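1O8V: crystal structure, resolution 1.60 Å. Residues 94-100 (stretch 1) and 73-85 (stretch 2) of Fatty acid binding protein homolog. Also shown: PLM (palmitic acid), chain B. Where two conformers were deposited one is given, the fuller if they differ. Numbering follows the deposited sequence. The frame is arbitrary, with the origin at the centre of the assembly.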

ATOM      1  N   LYS A  94       8.653   2.795   3.989  1.00  8.40           N
ATOM      2  CA  LYS A  94       7.769   3.424   4.952  1.00  8.65           C
ATOM      3  C   LYS A  94       6.884   4.399   4.192  1.00  8.21           C
ATOM      4  O   LYS A  94       7.360   5.369   3.605  1.00  9.53           O
ATOM      5  CB  LYS A  94       8.580   4.135   6.044  1.00  9.30           C
ATOM      6  CG  LYS A  94       9.400   3.187   6.912  1.00 12.42           C
ATOM      7  CD  LYS A  94      10.399   3.929   7.751  1.00 16.49           C
ATOM      8  CE  LYS A  94       9.826   4.356   9.089  1.00 18.81           C
ATOM      9  NZ  LYS A  94      10.829   5.200   9.810  1.00 21.22           N
ATOM     10  N   HIS A  95       5.587   4.165   4.243  1.00  6.48           N
ATOM     11  CA  HIS A  95       4.611   4.906   3.471  1.00  6.82           C
ATOM     12  C   HIS A  95       3.516   5.365   4.450  1.00  6.70           C
ATOM     13  O   HIS A  95       2.733   4.563   4.927  1.00  5.32           O
ATOM     14  CB  HIS A  95       4.063   3.959   2.408  1.00  7.24           C
ATOM     15  CG  HIS A  95       3.011   4.534   1.505  1.00  5.36           C
ATOM     16  ND1 HIS A  95       2.441   3.776   0.503  1.00  6.85           N
ATOM     17  CD2 HIS A  95       2.433   5.763   1.420  1.00  6.15           C
ATOM     18  CE1 HIS A  95       1.530   4.491  -0.124  1.00  8.10           C
ATOM     19  NE2 HIS A  95       1.523   5.705   0.387  1.00  7.08           N
ATOM     20  N   GLU A  96       3.493   6.663   4.770  1.00  6.10           N
ATOM     21  CA  GLU A  96       2.429   7.222   5.609  1.00  7.12           C
ATOM     22  C   GLU A  96       1.355   7.895   4.770  1.00  7.12           C
ATOM     23  O   GLU A  96       1.647   8.449   3.722  1.00  8.50           O
ATOM     24  CB  GLU A  96       2.950   8.234   6.622  1.00  6.98           C
ATOM     25  CG  GLU A  96       3.530   9.476   5.963  1.00 10.12           C
ATOM     26  CD  GLU A  96       4.128  10.453   6.966  1.00  8.48           C
ATOM     27  OE1 GLU A  96       5.246  10.248   7.492  1.00  9.71           O
ATOM     28  OE2 GLU A  96       3.444  11.470   7.190  1.00  9.54           O
ATOM     29  N   GLN A  97       0.128   7.879   5.272  1.00  6.75           N
ATOM     30  CA  GLN A  97      -1.031   8.502   4.618  1.00  7.06           C
ATOM     31  C   GLN A  97      -1.855   9.218   5.678  1.00  7.73           C
ATOM     32  O   GLN A  97      -2.502   8.567   6.506  1.00  7.41           O
ATOM     33  CB  GLN A  97      -1.921   7.463   3.942  1.00  8.16           C
ATOM     34  CG  GLN A  97      -1.267   6.665   2.852  1.00  6.36           C
ATOM     35  CD  GLN A  97      -2.115   5.556   2.364  1.00  9.90           C
ATOM     36  OE1 GLN A  97      -2.783   4.882   3.159  1.00 11.18           O
ATOM     37  NE2 GLN A  97      -2.023   5.271   1.066  1.00 11.06           N
ATOM     38  N   ASP A  98      -1.859  10.545   5.662  1.00  7.60           N
ATOM     39  CA  ASP A  98      -2.605  11.342   6.629  1.00  7.68           C
ATOM     40  C   ASP A  98      -3.887  11.839   5.977  1.00  8.23           C
ATOM     41  O   ASP A  98      -3.842  12.648   5.048  1.00  7.81           O
ATOM     42  CB  ASP A  98      -1.723  12.525   7.061  1.00  8.25           C
ATOM     43  CG  ASP A  98      -2.441  13.505   7.925  1.00 10.89           C
ATOM     44  OD1 ASP A  98      -3.476  13.141   8.526  1.00 11.13           O
ATOM     45  OD2 ASP A  98      -1.977  14.667   8.060  1.00 15.59           O
ATOM     46  N   ASP A  99      -5.035  11.400   6.491  1.00  8.25           N
ATOM     47  CA  ASP A  99      -6.318  11.789   5.936  1.00  8.78           C
ATOM     48  C   ASP A  99      -7.000  12.899   6.747  1.00 10.38           C
ATOM     49  O   ASP A  99      -8.133  13.283   6.443  1.00 10.56           O
ATOM     50  CB  ASP A  99      -7.235  10.567   5.702  1.00  8.08           C
ATOM     51  CG  ASP A  99      -7.758   9.947   6.977  1.00  8.14           C
ATOM     52  OD1 ASP A  99      -7.935  10.651   7.976  1.00  8.68           O
ATOM     53  OD2 ASP A  99      -8.052   8.748   7.040  1.00  9.64           O
ATOM     54  N   LYS A 100      -6.285  13.400   7.754  1.00 11.98           N
ATOM     55  CA  LYS A 100      -6.689  14.509   8.660  1.00 13.58           C
ATOM     56  C   LYS A 100      -7.482  14.039   9.877  1.00 13.67           C
ATOM     57  O   LYS A 100      -7.714  14.837  10.821  1.00 15.00           O
ATOM     58  CB  LYS A 100      -7.442  15.648   7.952  1.00 14.53           C
ATOM     59  CG  LYS A 100      -6.747  16.265   6.775  1.00 18.88           C
ATOM     60  CD  LYS A 100      -7.713  17.239   6.076  1.00 24.55           C
ATOM     61  CE  LYS A 100      -7.047  18.078   4.994  1.00 28.26           C
ATOM     62  NZ  LYS A 100      -7.815  18.010   3.705  1.00 30.66           N
TER
HETATM   63  C1  PLM B1136      -1.059  -2.901   0.414  1.00 14.62           C
HETATM   64  O1  PLM B1136      -1.416  -4.137   0.288  1.00 12.89           O
HETATM   65  O2  PLM B1136      -0.090  -2.477  -0.372  1.00 15.63           O
HETATM   66  C2  PLM B1136      -1.760  -2.032   1.455  1.00 14.51           C
HETATM   67  C3  PLM B1136      -2.345  -0.756   0.870  1.00 16.42           C
HETATM   68  C4  PLM B1136      -3.193  -0.071   1.945  1.00 17.94           C
HETATM   69  C5  PLM B1136      -3.706   1.275   1.447  1.00 16.39           C
HETATM   70  C6  PLM B1136      -4.453   2.076   2.525  1.00 18.93           C
HETATM   71  C7  PLM B1136      -5.744   1.451   3.062  1.00 19.95           C
HETATM   72  C8  PLM B1136      -6.921   1.917   2.243  1.00 19.04           C
HETATM   73  C9  PLM B1136      -8.237   1.237   2.585  1.00 17.18           C
HETATM   74  CA  PLM B1136      -9.119   1.172   1.351  1.00 16.86           C
HETATM   75  CB  PLM B1136      -9.615  -0.213   1.029  1.00 17.93           C
HETATM   76  CC  PLM B1136     -10.401  -0.307  -0.278  1.00 17.45           C
HETATM   77  CD  PLM B1136     -10.138  -1.620  -0.981  1.00 20.46           C
HETATM   78  CE  PLM B1136      -9.146  -1.548  -2.130  1.00 22.91           C
HETATM   79  CF  PLM B1136      -8.844  -2.946  -2.663  1.00 24.46           C
HETATM   80  CG  PLM B1136      -7.845  -2.973  -3.815  1.00 25.25           C
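Stretch 2, residues 73-85: KEVTPDSREVASL

Stretch 2 is a β-hairpin whose second strand, 81-85, pairs antiparallel with strand 94-98, their N-to-C directions 150° apart. Lys73 and Val75, on the first strand, make no contact with stretch 1, but Glu74 between them points toward it. Its OE1 accepts hydrogen bonds from His95 NE2 (3.0 Å) and Gln97 NE2 (3.1 Å), a carboxylate serving two buried donors; water 1 also links Glu74 OE2 to Gln97 NE2.

A type I turn, Thr76 to Ser79, reverses the chain. Pro77, with phi of -59°, suits its second position, and Asp78 OD2 holds Arg80 NE at 2.7 Å in a salt bridge. Arg80 also turns to stretch 1: its NH1 forms a second salt bridge with Asp99 OD2 (3.0 Å), while water 2 joins its NH2 to Gln97 OE1.

Beyond Glu81, Val82 packs its CG1 against Asp99 CB (3.5 Å) and its CG2 against Gln97 CB (4.0 Å). Ala83 N donates to Asp98 O and Asp98 N to Ala83 O, both at 2.9 Å. Ser84 lies opposite Gln97, CA to CA 4.5 Å, and its OG donates to Glu74 OE1 (2.7 Å). Leu85 N meets Glu96 O at 3.2 Å and Leu85 O receives Glu96 N at 3.0 Å; on the face shared with Ala83 and Asp98, Leu85 CB rests 3.7 Å from the aliphatic CG of Glu96.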

ATOM      1  N   LYS A  73       0.328  14.443  -2.674  1.00 10.54           N
ATOM      2  CA  LYS A  73      -1.100  14.201  -2.547  1.00 11.08           C
ATOM      3  C   LYS A  73      -1.448  12.862  -3.180  1.00 10.49           C
ATOM      4  O   LYS A  73      -1.074  12.549  -4.307  1.00 10.71           O
ATOM      5  CB  LYS A  73      -1.899  15.333  -3.190  1.00 12.31           C
ATOM      6  CG  LYS A  73      -1.801  16.633  -2.442  1.00 17.41           C
ATOM      7  CD  LYS A  73      -2.362  17.783  -3.266  1.00 22.17           C
ATOM      8  CE  LYS A  73      -1.990  19.152  -2.674  1.00 25.24           C
ATOM      9  NZ  LYS A  73      -3.155  19.761  -1.949  1.00 29.14           N
ATOM     10  N   GLU A  74      -2.128  12.043  -2.407  1.00 10.34           N
ATOM     11  CA  GLU A  74      -2.545  10.742  -2.858  1.00 10.23           C
ATOM     12  C   GLU A  74      -4.050  10.608  -2.670  1.00  9.36           C
ATOM     13  O   GLU A  74      -4.631  11.221  -1.782  1.00 10.16           O
ATOM     14  CB  GLU A  74      -1.772   9.650  -2.083  1.00 11.01           C
ATOM     15  CG  GLU A  74      -2.241   8.242  -2.388  1.00 12.67           C
ATOM     16  CD  GLU A  74      -1.472   7.148  -1.652  1.00 14.33           C
ATOM     17  OE1 GLU A  74      -0.655   7.455  -0.739  1.00 10.65           O
ATOM     18  OE2 GLU A  74      -1.713   5.972  -2.027  1.00 16.99           O
ATOM     19  N   VAL A  75      -4.704   9.847  -3.547  1.00  9.66           N
ATOM     20  CA  VAL A  75      -6.061   9.426  -3.319  1.00  9.76           C
ATOM     21  C   VAL A  75      -6.025   7.905  -3.055  1.00 10.11           C
ATOM     22  O   VAL A  75      -5.479   7.136  -3.843  1.00 10.62           O
ATOM     23  CB  VAL A  75      -6.970   9.757  -4.495  1.00 10.24           C
ATOM     24  CG1 VAL A  75      -8.348   9.310  -4.212  1.00  9.35           C
ATOM     25  CG2 VAL A  75      -6.913  11.276  -4.766  1.00 10.25           C
ATOM     26  N   THR A  76      -6.542   7.487  -1.905  1.00  9.88           N
ATOM     27  CA  THR A  76      -6.597   6.070  -1.560  1.00  9.64           C
ATOM     28  C   THR A  76      -7.671   5.341  -2.381  1.00 10.47           C
ATOM     29  O   THR A  76      -8.519   5.989  -2.989  1.00  9.32           O
ATOM     30  CB  THR A  76      -6.902   5.912  -0.050  1.00  8.82           C
ATOM     31  OG1 THR A  76      -8.189   6.477   0.256  1.00  8.65           O
ATOM     32  CG2 THR A  76      -5.886   6.680   0.773  1.00  9.69           C
ATOM     33  N   PRO A  77      -7.635   4.012  -2.399  1.00 10.81           N
ATOM     34  CA  PRO A  77      -8.613   3.250  -3.175  1.00 11.06           C
ATOM     35  C   PRO A  77     -10.054   3.512  -2.760  1.00 10.72           C
ATOM     36  O   PRO A  77     -10.914   3.386  -3.606  1.00 11.23           O
ATOM     37  CB  PRO A  77      -8.219   1.804  -2.905  1.00 11.35           C
ATOM     38  CG  PRO A  77      -6.770   1.872  -2.633  1.00 11.84           C
ATOM     39  CD  PRO A  77      -6.623   3.126  -1.802  1.00 11.66           C
ATOM     40  N   ASP A  78     -10.312   3.873  -1.497  1.00 10.60           N
ATOM     41  CA  ASP A  78     -11.651   4.181  -0.997  1.00 10.63           C
ATOM     42  C   ASP A  78     -12.003   5.670  -1.144  1.00 11.30           C
ATOM     43  O   ASP A  78     -13.009   6.131  -0.627  1.00 12.73           O
ATOM     44  CB  ASP A  78     -11.804   3.742   0.473  1.00 10.44           C
ATOM     45  CG  ASP A  78     -10.871   4.453   1.376  1.00  9.08           C
ATOM     46  OD1 ASP A  78      -9.650   4.414   1.125  1.00  9.15           O
ATOM     47  OD2 ASP A  78     -11.272   5.081   2.367  1.00  9.47           O
ATOM     48  N   SER A  79     -11.146   6.397  -1.843  1.00 11.23           N
ATOM     49  CA  SER A  79     -11.352   7.791  -2.279  1.00 11.82           C
ATOM     50  C   SER A  79     -11.321   8.782  -1.088  0.50 11.14           C
ATOM     51  O   SER A  79     -12.245   9.589  -0.889  0.50 11.44           O
ATOM     52  CB  SER A  79     -12.642   7.949  -3.070  0.50 12.10           C
ATOM     53  OG  SER A  79     -12.640   9.214  -3.705  0.50 14.26           O
ATOM     54  N   ARG A  80     -10.306   8.635  -0.229  1.00 10.04           N
ATOM     55  CA  ARG A  80      -9.910   9.672   0.697  1.00  9.49           C
ATOM     56  C   ARG A  80      -8.733  10.404   0.088  1.00  9.78           C
ATOM     57  O   ARG A  80      -7.810   9.781  -0.438  1.00  9.56           O
ATOM     58  CB  ARG A  80      -9.482   9.106   2.056  1.00  8.69           C
ATOM     59  CG  ARG A  80     -10.613   8.669   2.945  1.00  7.82           C
ATOM     60  CD  ARG A  80     -10.155   7.932   4.225  1.00  9.41           C
ATOM     61  NE  ARG A  80      -9.583   6.645   3.845  1.00  7.93           N
ATOM     62  CZ  ARG A  80      -8.317   6.273   4.026  1.00  6.32           C
ATOM     63  NH1 ARG A  80      -7.468   7.045   4.664  1.00  7.16           N
ATOM     64  NH2 ARG A  80      -7.923   5.130   3.501  1.00  7.15           N
ATOM     65  N   GLU A  81      -8.742  11.721   0.235  1.00 10.84           N
ATOM     66  CA  GLU A  81      -7.607  12.574  -0.140  1.00 11.64           C
ATOM     67  C   GLU A  81      -6.642  12.580   1.032  1.00 10.47           C
ATOM     68  O   GLU A  81      -7.014  12.920   2.151  1.00 11.76           O
ATOM     69  CB  GLU A  81      -8.080  14.007  -0.421  1.00 12.50           C
ATOM     70  CG  GLU A  81      -8.832  14.147  -1.738  1.00 17.04           C
ATOM     71  CD  GLU A  81      -9.125  15.594  -2.118  1.00 23.19           C
ATOM     72  OE1 GLU A  81      -8.296  16.485  -1.821  1.00 28.41           O
ATOM     73  OE2 GLU A  81     -10.185  15.841  -2.742  1.00 29.60           O
ATOM     74  N   VAL A  82      -5.418  12.144   0.796  1.00  9.10           N
ATOM     75  CA  VAL A  82      -4.435  12.080   1.865  1.00  8.93           C
ATOM     76  C   VAL A  82      -3.134  12.747   1.510  1.00  8.61           C
ATOM     77  O   VAL A  82      -2.796  12.870   0.340  1.00  8.47           O
ATOM     78  CB  VAL A  82      -4.176  10.618   2.290  1.00  8.55           C
ATOM     79  CG1 VAL A  82      -5.483   9.970   2.691  1.00 10.17           C
ATOM     80  CG2 VAL A  82      -3.491   9.823   1.191  1.00  9.81           C
ATOM     81  N   ALA A  83      -2.409  13.180   2.528  1.00  7.89           N
ATOM     82  CA  ALA A  83      -1.048  13.650   2.376  1.00  7.89           C
ATOM     83  C   ALA A  83      -0.141  12.473   2.651  1.00  8.09           C
ATOM     84  O   ALA A  83      -0.181  11.894   3.748  1.00  8.93           O
ATOM     85  CB  ALA A  83      -0.765  14.770   3.324  1.00  8.87           C
ATOM     86  N   SER A  84       0.679  12.120   1.683  1.00  6.67           N
ATOM     87  CA  SER A  84       1.551  10.941   1.787  1.00  6.90           C
ATOM     88  C   SER A  84       3.029  11.245   1.713  1.00  6.82           C
ATOM     89  O   SER A  84       3.434  12.271   1.173  1.00  7.32           O
ATOM     90  CB  SER A  84       1.172   9.934   0.695  1.00  6.74           C
ATOM     91  OG  SER A  84      -0.175   9.538   0.898  1.00  7.61           O
ATOM     92  N   LEU A  85       3.838  10.325   2.247  1.00  6.70           N
ATOM     93  CA  LEU A  85       5.278  10.476   2.284  1.00  6.57           C
ATOM     94  C   LEU A  85       5.859   9.079   2.336  1.00  6.14           C
ATOM     95  O   LEU A  85       5.510   8.276   3.184  1.00  6.48           O
ATOM     96  CB  LEU A  85       5.712  11.251   3.541  1.00  6.92           C
ATOM     97  CG  LEU A  85       7.187  11.636   3.659  1.00 10.14           C
ATOM     98  CD1 LEU A  85       7.686  12.554   2.600  1.00 12.92           C
ATOM     99  CD2 LEU A  85       7.346  12.335   5.003  1.00 12.12           C
TER
HETATM  100  O   HOH W   1      -3.168   3.926  -1.169  1.00 24.01           O
HETATM  101  O   HOH W   2      -5.144   5.005   4.395  1.00  7.30           O
HETATM  102  O   HOH W   3      -9.241  12.745   3.757  1.00 23.70           O
HETATM  103  O   HOH W   4       1.655  12.920   5.714  1.00 14.50           O
HETATM  104  O   HOH W   5       6.467   8.202   5.843  1.00 17.38           O